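Local atomic coordinates of racemase, putative (Roseobacter denitrificans, PDB entry 3TCS), a protein that binds magnesium and is probably a hydro-lyase or racemase of the mandelate racemase/muconate lactonizing enzyme branch of the enolase superfamily. Residues C260-W265 with T290-E295; I281-G286 with T305-N310. One frame throughout, in Å; residues are numbered along the deposited sequence.

Contact 1 of 2, residues C260-W265 with T290-E295; sequences CDLPTW and TLRVVE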
ATOM      1  N   CYS B 260      -5.543   5.387  -1.982  1.00 11.02           N
ATOM      2  CA  CYS B 260      -4.329   6.120  -2.337  1.00 11.82           C
ATOM      3  C   CYS B 260      -3.791   5.704  -3.702  1.00 12.76           C
ATOM      4  O   CYS B 260      -2.761   6.213  -4.148  1.00 12.23           O
ATOM      5  CB  CYS B 260      -3.247   5.876  -1.282  1.00 12.29           C
ATOM      6  SG  CYS B 260      -2.686   4.154  -1.190  1.00 16.50           S
ATOM      7  N   ASP B 261      -4.498   4.785  -4.356  1.00 13.83           N
ATOM      8  CA  ASP B 261      -4.116   4.251  -5.662  1.00 14.55           C
ATOM      9  C   ASP B 261      -4.935   4.893  -6.782  1.00 13.54           C
ATOM     10  O   ASP B 261      -6.156   4.733  -6.836  1.00 12.35           O
ATOM     11  CB  ASP B 261      -4.331   2.733  -5.657  1.00 18.32           C
ATOM     12  CG  ASP B 261      -3.910   2.072  -6.950  1.00 22.67           C
ATOM     13  OD1 ASP B 261      -2.714   2.158  -7.300  1.00 28.78           O
ATOM     14  OD2 ASP B 261      -4.774   1.461  -7.613  1.00 23.52           O
ATOM     15  N   LEU B 262      -4.258   5.607  -7.683  1.00 11.65           N
ATOM     16  CA  LEU B 262      -4.936   6.291  -8.779  1.00 12.03           C
ATOM     17  C   LEU B 262      -5.720   5.382  -9.724  1.00 12.78           C
ATOM     18  O   LEU B 262      -6.806   5.744 -10.169  1.00 11.27           O
ATOM     19  CB  LEU B 262      -3.941   7.162  -9.556  1.00 11.21           C
ATOM     20  CG  LEU B 262      -3.472   8.402  -8.779  1.00 12.23           C
ATOM     21  CD1 LEU B 262      -2.503   9.204  -9.638  1.00 13.23           C
ATOM     22  CD2 LEU B 262      -4.676   9.267  -8.391  1.00 12.44           C
ATOM     23  N   PRO B 263      -5.182   4.200 -10.063  1.00 13.81           N
ATOM     24  CA  PRO B 263      -5.989   3.364 -10.960  1.00 14.68           C
ATOM     25  C   PRO B 263      -7.267   2.869 -10.273  1.00 13.71           C
ATOM     26  O   PRO B 263      -8.285   2.651 -10.926  1.00 12.27           O
ATOM     27  CB  PRO B 263      -5.032   2.234 -11.354  1.00 17.50           C
ATOM     28  CG  PRO B 263      -3.992   2.235 -10.263  1.00 20.08           C
ATOM     29  CD  PRO B 263      -3.805   3.690  -9.961  1.00 15.39           C
ATOM     30  N   THR B 264      -7.222   2.708  -8.952  1.00 12.23           N
ATOM     31  CA  THR B 264      -8.402   2.275  -8.214  1.00 11.89           C
ATOM     32  C   THR B 264      -9.399   3.433  -8.198  1.00 11.34           C
ATOM     33  O   THR B 264     -10.609   3.225  -8.301  1.00  9.36           O
ATOM     34  CB  THR B 264      -8.047   1.864  -6.772  1.00 14.22           C
ATOM     35  OG1 THR B 264      -7.212   0.701  -6.809  1.00 16.60           O
ATOM     36  CG2 THR B 264      -9.303   1.547  -5.979  1.00 15.71           C
ATOM     37  N   TRP B 265      -8.883   4.652  -8.063  1.00  9.62           N
ATOM     38  CA  TRP B 265      -9.729   5.838  -8.085  1.00  9.07           C
ATOM     39  C   TRP B 265     -10.436   5.911  -9.441  1.00 10.53           C
ATOM     40  O   TRP B 265     -11.637   6.187  -9.517  1.00  8.66           O
ATOM     41  CB  TRP B 265      -8.891   7.104  -7.882  1.00  8.62           C
ATOM     42  CG  TRP B 265      -8.849   7.556  -6.464  1.00  9.11           C
ATOM     43  CD1 TRP B 265      -7.769   7.558  -5.630  1.00  9.32           C
ATOM     44  CD2 TRP B 265      -9.949   8.065  -5.702  1.00  9.93           C
ATOM     45  NE1 TRP B 265      -8.129   8.036  -4.393  1.00  9.38           N
ATOM     46  CE2 TRP B 265      -9.463   8.355  -4.409  1.00 10.24           C
ATOM     47  CE3 TRP B 265     -11.302   8.303  -5.986  1.00  9.70           C
ATOM     48  CZ2 TRP B 265     -10.281   8.871  -3.398  1.00 12.44           C
ATOM     49  CZ3 TRP B 265     -12.116   8.815  -4.980  1.00 11.93           C
ATOM     50  CH2 TRP B 265     -11.600   9.094  -3.701  1.00 10.18           C
ATOM     51  N   THR B 290      -4.011  14.601  -5.696  1.00  7.54           N
ATOM     52  CA  THR B 290      -5.420  14.808  -5.374  1.00  8.85           C
ATOM     53  C   THR B 290      -6.105  15.517  -6.551  1.00  8.66           C
ATOM     54  O   THR B 290      -7.252  15.214  -6.885  1.00  8.81           O
ATOM     55  CB  THR B 290      -5.592  15.650  -4.091  1.00  8.50           C
ATOM     56  OG1 THR B 290      -5.023  14.941  -2.980  1.00  6.05           O
ATOM     57  CG2 THR B 290      -7.069  15.901  -3.815  1.00  8.57           C
ATOM     58  N   LEU B 291      -5.399  16.451  -7.183  1.00  7.17           N
ATOM     59  CA  LEU B 291      -5.953  17.172  -8.329  1.00  8.49           C
ATOM     60  C   LEU B 291      -6.260  16.219  -9.492  1.00  8.74           C
ATOM     61  O   LEU B 291      -7.150  16.483 -10.302  1.00  7.89           O
ATOM     62  CB  LEU B 291      -4.993  18.272  -8.787  1.00  9.33           C
ATOM     63  CG  LEU B 291      -4.864  19.455  -7.818  1.00 11.07           C
ATOM     64  CD1 LEU B 291      -3.841  20.454  -8.346  1.00 12.60           C
ATOM     65  CD2 LEU B 291      -6.223  20.121  -7.646  1.00 10.84           C
ATOM     66  N   ARG B 292      -5.521  15.117  -9.578  1.00  7.92           N
ATOM     67  CA  ARG B 292      -5.778  14.144 -10.637  1.00  9.76           C
ATOM     68  C   ARG B 292      -7.122  13.476 -10.362  1.00  9.19           C
ATOM     69  O   ARG B 292      -7.895  13.224 -11.284  1.00  9.11           O
ATOM     70  CB  ARG B 292      -4.676  13.087 -10.693  1.00 11.00           C
ATOM     71  CG  ARG B 292      -3.318  13.643 -11.065  1.00 15.03           C
ATOM     72  CD  ARG B 292      -2.309  12.531 -11.267  1.00 16.45           C
ATOM     73  NE  ARG B 292      -0.942  13.009 -11.084  1.00 21.49           N
ATOM     74  CZ  ARG B 292       0.133  12.225 -11.117  1.00 21.80           C
ATOM     75  NH1 ARG B 292      -0.006  10.923 -11.333  1.00 19.40           N
ATOM     76  NH2 ARG B 292       1.341  12.738 -10.909  1.00 22.01           N
ATOM     77  N   VAL B 293      -7.404  13.199  -9.090  1.00  9.21           N
ATOM     78  CA  VAL B 293      -8.675  12.588  -8.723  1.00  9.07           C
ATOM     79  C   VAL B 293      -9.793  13.611  -8.919  1.00  9.23           C
ATOM     80  O   VAL B 293     -10.875  13.274  -9.391  1.00  7.48           O
ATOM     81  CB  VAL B 293      -8.659  12.091  -7.263  1.00  9.35           C
ATOM     82  CG1 VAL B 293     -10.053  11.621  -6.843  1.00  9.57           C
ATOM     83  CG2 VAL B 293      -7.665  10.941  -7.131  1.00  9.28           C
ATOM     84  N   VAL B 294      -9.520  14.862  -8.563  1.00  7.54           N
ATOM     85  CA  VAL B 294     -10.499  15.932  -8.732  1.00  8.84           C
ATOM     86  C   VAL B 294     -10.915  16.025 -10.204  1.00  9.29           C
ATOM     87  O   VAL B 294     -12.095  16.211 -10.518  1.00  8.18           O
ATOM     88  CB  VAL B 294      -9.920  17.288  -8.279  1.00  8.02           C
ATOM     89  CG1 VAL B 294     -10.830  18.428  -8.714  1.00  8.20           C
ATOM     90  CG2 VAL B 294      -9.755  17.298  -6.764  1.00  8.22           C
ATOM     91  N   GLU B 295      -9.946  15.895 -11.106  1.00  8.00           N
ATOM     92  CA  GLU B 295     -10.240  15.961 -12.537  1.00  9.72           C
ATOM     93  C   GLU B 295     -11.044  14.735 -13.000  1.00  9.37           C
ATOM     94  O   GLU B 295     -11.956  14.863 -13.815  1.00 10.16           O
ATOM     95  CB  GLU B 295      -8.935  16.092 -13.329  1.00 11.62           C
ATOM     96  CG  GLU B 295      -9.078  16.055 -14.850  1.00 14.13           C
ATOM     97  CD  GLU B 295     -10.087  17.058 -15.408  1.00 16.32           C
ATOM     98  OE1 GLU B 295     -10.261  18.153 -14.828  1.00 14.63           O
ATOM     99  OE2 GLU B 295     -10.700  16.750 -16.455  1.00 16.91           O
TER
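Val293 lies over one face of the Trp265 indole, and both of its methyls are used. CG2 sits above the five-membered ring, 3.7 Å from the Trp265 five-ring centroid and 14° off the ring normal, which meets the geometry of a CH-pi contact. CG1 covers the six-membered ring nearer its rim, 3.6 Å from Trp265 CE3. The valine rotation explains this double footing: with CG1 anti to the backbone N (chi1 173°), CG2 falls beside that N, and the two methyls are spread along the same face, one over each ring of the indole. The same CG2 also meets Leu262 CD2 at 3.7 Å, wedged between leucine and tryptophan. The other leucine methyl turns to Arg292, whose chain runs extended from CG to NE and crosses the leucine at about a right angle; Leu262 CD1 is 3.5 Å from Arg292 NH1, obliquely placed against the guanidinium, and 3.7 Å from Arg292 CD. The contact thus joins the first turn of helix 262-270 to helix 287-300, two neighbouring outer helices of the barrel domain. That first turn has Asp261 as its N-cap. Leu284 also packs on both Trp265 and Val293. Were Trp265 an alanine, both Val293 methyls would probably lose the flat surface they rest on, and a gap is likely to open between the helices. No hydrogen bond crosses the interface: its polar groups are paired elsewhere, Trp265 NE1 with Asp259 O and the Arg292 guanidinium with Asp82 and Asp86, so apolar and CH-pi contacts join the segments directly.

Contact 2 of 2, residues I281-G286 with T305-N310; sequences ILYLGG and TPHCAN. With DAL (D-alanine), chain L.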
ATOM      1  N   ILE B 281      -6.161  14.409   1.067  1.00  7.19           N
ATOM      2  CA  ILE B 281      -4.977  14.962   0.423  1.00  8.31           C
ATOM      3  C   ILE B 281      -3.654  14.310   0.805  1.00  9.30           C
ATOM      4  O   ILE B 281      -2.783  14.106  -0.049  1.00  8.76           O
ATOM      5  CB  ILE B 281      -4.876  16.477   0.694  1.00  8.17           C
ATOM      6  CG1 ILE B 281      -6.030  17.197  -0.013  1.00  7.18           C
ATOM      7  CG2 ILE B 281      -3.521  17.011   0.229  1.00  9.07           C
ATOM      8  CD1 ILE B 281      -6.193  18.647   0.400  1.00  6.85           C
ATOM      9  N   LEU B 282      -3.498  13.982   2.079  1.00  7.29           N
ATOM     10  CA  LEU B 282      -2.247  13.390   2.524  1.00 10.07           C
ATOM     11  C   LEU B 282      -2.161  11.871   2.342  1.00  9.91           C
ATOM     12  O   LEU B 282      -1.086  11.349   2.050  1.00 11.64           O
ATOM     13  CB  LEU B 282      -1.973  13.808   3.975  1.00  6.88           C
ATOM     14  CG  LEU B 282      -1.969  15.339   4.156  1.00  6.56           C
ATOM     15  CD1 LEU B 282      -1.622  15.686   5.601  1.00  7.22           C
ATOM     16  CD2 LEU B 282      -0.957  15.991   3.202  1.00  5.55           C
ATOM     17  N   TYR B 283      -3.272  11.151   2.504  1.00  9.08           N
ATOM     18  CA  TYR B 283      -3.225   9.704   2.293  1.00  8.70           C
ATOM     19  C   TYR B 283      -3.014   9.426   0.802  1.00  8.88           C
ATOM     20  O   TYR B 283      -2.423   8.413   0.423  1.00  8.79           O
ATOM     21  CB  TYR B 283      -4.533   9.011   2.712  1.00  9.94           C
ATOM     22  CG  TYR B 283      -4.852   8.990   4.195  1.00 12.05           C
ATOM     23  CD1 TYR B 283      -3.840   8.950   5.156  1.00 14.17           C
ATOM     24  CD2 TYR B 283      -6.181   8.961   4.636  1.00 13.68           C
ATOM     25  CE1 TYR B 283      -4.141   8.881   6.519  1.00 14.13           C
ATOM     26  CE2 TYR B 283      -6.491   8.892   5.997  1.00 15.10           C
ATOM     27  CZ  TYR B 283      -5.464   8.850   6.932  1.00 13.99           C
ATOM     28  OH  TYR B 283      -5.760   8.766   8.276  1.00 14.12           O
ATOM     29  N   LEU B 284      -3.514  10.328  -0.040  1.00  7.92           N
ATOM     30  CA  LEU B 284      -3.426  10.167  -1.491  1.00  8.66           C
ATOM     31  C   LEU B 284      -2.074  10.522  -2.106  1.00  8.71           C
ATOM     32  O   LEU B 284      -1.803  10.170  -3.251  1.00  9.44           O
ATOM     33  CB  LEU B 284      -4.542  10.977  -2.166  1.00  9.85           C
ATOM     34  CG  LEU B 284      -4.723  10.967  -3.690  1.00 10.30           C
ATOM     35  CD1 LEU B 284      -4.760   9.540  -4.226  1.00  8.14           C
ATOM     36  CD2 LEU B 284      -6.030  11.689  -4.025  1.00  9.44           C
ATOM     37  N   GLY B 285      -1.222  11.215  -1.360  1.00  7.77           N
ATOM     38  CA  GLY B 285       0.083  11.558  -1.901  1.00  6.34           C
ATOM     39  C   GLY B 285       0.324  13.029  -2.178  1.00  8.27           C
ATOM     40  O   GLY B 285       1.351  13.392  -2.749  1.00  9.52           O
ATOM     41  N   GLY B 286      -0.608  13.887  -1.783  1.00  7.15           N
ATOM     42  CA  GLY B 286      -0.398  15.306  -1.988  1.00  6.56           C
ATOM     43  C   GLY B 286      -1.414  16.005  -2.862  1.00  8.33           C
ATOM     44  O   GLY B 286      -2.355  15.388  -3.371  1.00  8.30           O
ATOM     45  N   THR B 305     -15.792  16.073  -1.901  1.00  7.46           N
ATOM     46  CA  THR B 305     -15.929  16.494  -0.510  1.00  7.93           C
ATOM     47  C   THR B 305     -14.827  15.720   0.213  1.00  7.67           C
ATOM     48  O   THR B 305     -15.049  14.636   0.757  1.00  6.32           O
ATOM     49  CB  THR B 305     -17.319  16.128   0.033  1.00  8.43           C
ATOM     50  OG1 THR B 305     -18.314  16.806  -0.754  1.00  9.92           O
ATOM     51  CG2 THR B 305     -17.467  16.553   1.501  1.00  8.89           C
ATOM     52  N   PRO B 306     -13.612  16.283   0.219  1.00  7.30           N
ATOM     53  CA  PRO B 306     -12.457  15.648   0.853  1.00  7.75           C
ATOM     54  C   PRO B 306     -12.589  15.261   2.316  1.00  7.81           C
ATOM     55  O   PRO B 306     -13.393  15.817   3.068  1.00  8.67           O
ATOM     56  CB  PRO B 306     -11.335  16.669   0.643  1.00  8.10           C
ATOM     57  CG  PRO B 306     -11.779  17.443  -0.576  1.00  9.92           C
ATOM     58  CD  PRO B 306     -13.252  17.609  -0.314  1.00  7.33           C
ATOM     59  N   HIS B 307     -11.770  14.295   2.700  1.00  8.08           N
ATOM     60  CA  HIS B 307     -11.705  13.822   4.070  1.00  8.11           C
ATOM     61  C   HIS B 307     -10.527  14.527   4.748  1.00  8.28           C
ATOM     62  O   HIS B 307      -9.439  14.596   4.192  1.00  8.68           O
ATOM     63  CB  HIS B 307     -11.483  12.304   4.083  1.00  9.89           C
ATOM     64  CG  HIS B 307     -10.994  11.763   5.391  1.00  8.35           C
ATOM     65  ND1 HIS B 307      -9.673  11.836   5.783  1.00 11.04           N
ATOM     66  CD2 HIS B 307     -11.646  11.120   6.388  1.00 10.00           C
ATOM     67  CE1 HIS B 307      -9.535  11.258   6.963  1.00 11.98           C
ATOM     68  NE2 HIS B 307     -10.717  10.815   7.353  1.00  9.42           N
ATOM     69  N   CYS B 308     -10.775  15.084   5.929  1.00  8.48           N
ATOM     70  CA  CYS B 308      -9.747  15.728   6.751  1.00  8.75           C
ATOM     71  C   CYS B 308     -10.346  15.612   8.144  1.00  9.10           C
ATOM     72  O   CYS B 308     -11.323  16.282   8.472  1.00 10.78           O
ATOM     73  CB  CYS B 308      -9.473  17.191   6.328  1.00  7.52           C
ATOM     74  SG  CYS B 308     -10.853  18.280   5.874  1.00 10.55           S
ATOM     75  N   ALA B 309      -9.758  14.736   8.956  1.00  9.45           N
ATOM     76  CA  ALA B 309     -10.299  14.436  10.278  1.00 10.12           C
ATOM     77  C   ALA B 309      -9.615  14.950  11.540  1.00  8.71           C
ATOM     78  O   ALA B 309      -9.946  14.504  12.638  1.00  8.25           O
ATOM     79  CB  ALA B 309     -10.485  12.924  10.392  1.00  8.71           C
ATOM     80  N   ASN B 310      -8.667  15.863  11.409  1.00  8.75           N
ATOM     81  CA  ASN B 310      -8.019  16.392  12.600  1.00  7.39           C
ATOM     82  C   ASN B 310      -7.460  17.770  12.336  1.00  7.83           C
ATOM     83  O   ASN B 310      -7.478  18.250  11.199  1.00  8.38           O
ATOM     84  CB  ASN B 310      -6.915  15.445  13.093  1.00  8.36           C
ATOM     85  CG  ASN B 310      -5.870  15.172  12.040  1.00  8.43           C
ATOM     86  OD1 ASN B 310      -5.161  16.078  11.605  1.00  7.98           O
ATOM     87  ND2 ASN B 310      -5.771  13.912  11.618  1.00  9.15           N
TER
HETATM   88  N   DAL L 370     -14.628  10.912   7.361  1.00 11.02           N
HETATM   89  CA  DAL L 370     -14.422  10.416   8.734  1.00 13.70           C
HETATM   90  CB  DAL L 370     -13.588  11.402   9.539  1.00  9.29           C
HETATM   91  C   DAL L 370     -13.718   9.102   8.693  1.00 13.37           C
HETATM   92  O   DAL L 370     -14.208   8.179   8.127  1.00 20.29           O
HETATM   93  O   HOH W   1      -8.077  16.145   2.433  1.00  7.96           O
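Tyr283 CG beside its backbone N (chi1 -68°) and His307 CG anti to its own (chi1 163°) set the two rings near each other, with the imidazole between the tyrosine and the bound D-alanine. Both residues belong to loops of the enolase-superfamily TIM barrel, one following strand 276-277 and the other following helix 287-300. The ring planes are inclined by only 26°, but the centroids are 5.9 Å apart, too far slid for real overlap; the closest approach is Tyr283 CE2 to His307 CE1 at 4.0 Å. This is therefore a marginal aromatic contact. The histidine is held more firmly through ND1, which hydrogen-bonds Asp280 OD2, a His-Asp pair as in mandelate racemase. The CD2-NE2 edge is turned to the ligand, with His307 CD2 3.1 Å from the N of D-alanine, near the imidazole plane, and His307 NE2 3.7 Å from the ligand CB. Ala309 CB adds an apolar contact 3.6 Å from the same ligand methyl. Glu257, a ligand of the magnesium ion, packs on His307, placing the ring beside the metal site. Lys94 of the second subunit packs on both Tyr283 and His307, so the neighbouring chain comes up to this part of the pocket. A water also joins the two backbones: it accepts from Ile281 N at 2.9 Å and donates to His307 O at 2.7 Å.

In the fold
The four segments alternate along the chain: 260-265, 281-286, 290-295, 305-310. All lie in the C-terminal barrel domain, and the centres of the two contacts are 12 Å apart. Contact 1 is on the outer helical layer, about 14 Å from the centre of the chain; contact 2 is about 2 Å from it, beside D-alanine and magnesium. Helix 287-300 connects them, since 281-286 leads into it, 290-295 lies on it and 305-310 follows it. They also touch directly: Leu284 CD2 is 3.6 Å from Val293 CG2, and Cys260 CB is 3.2 Å from Tyr283 O. Packing is thus continuous from the outer helices to the pocket.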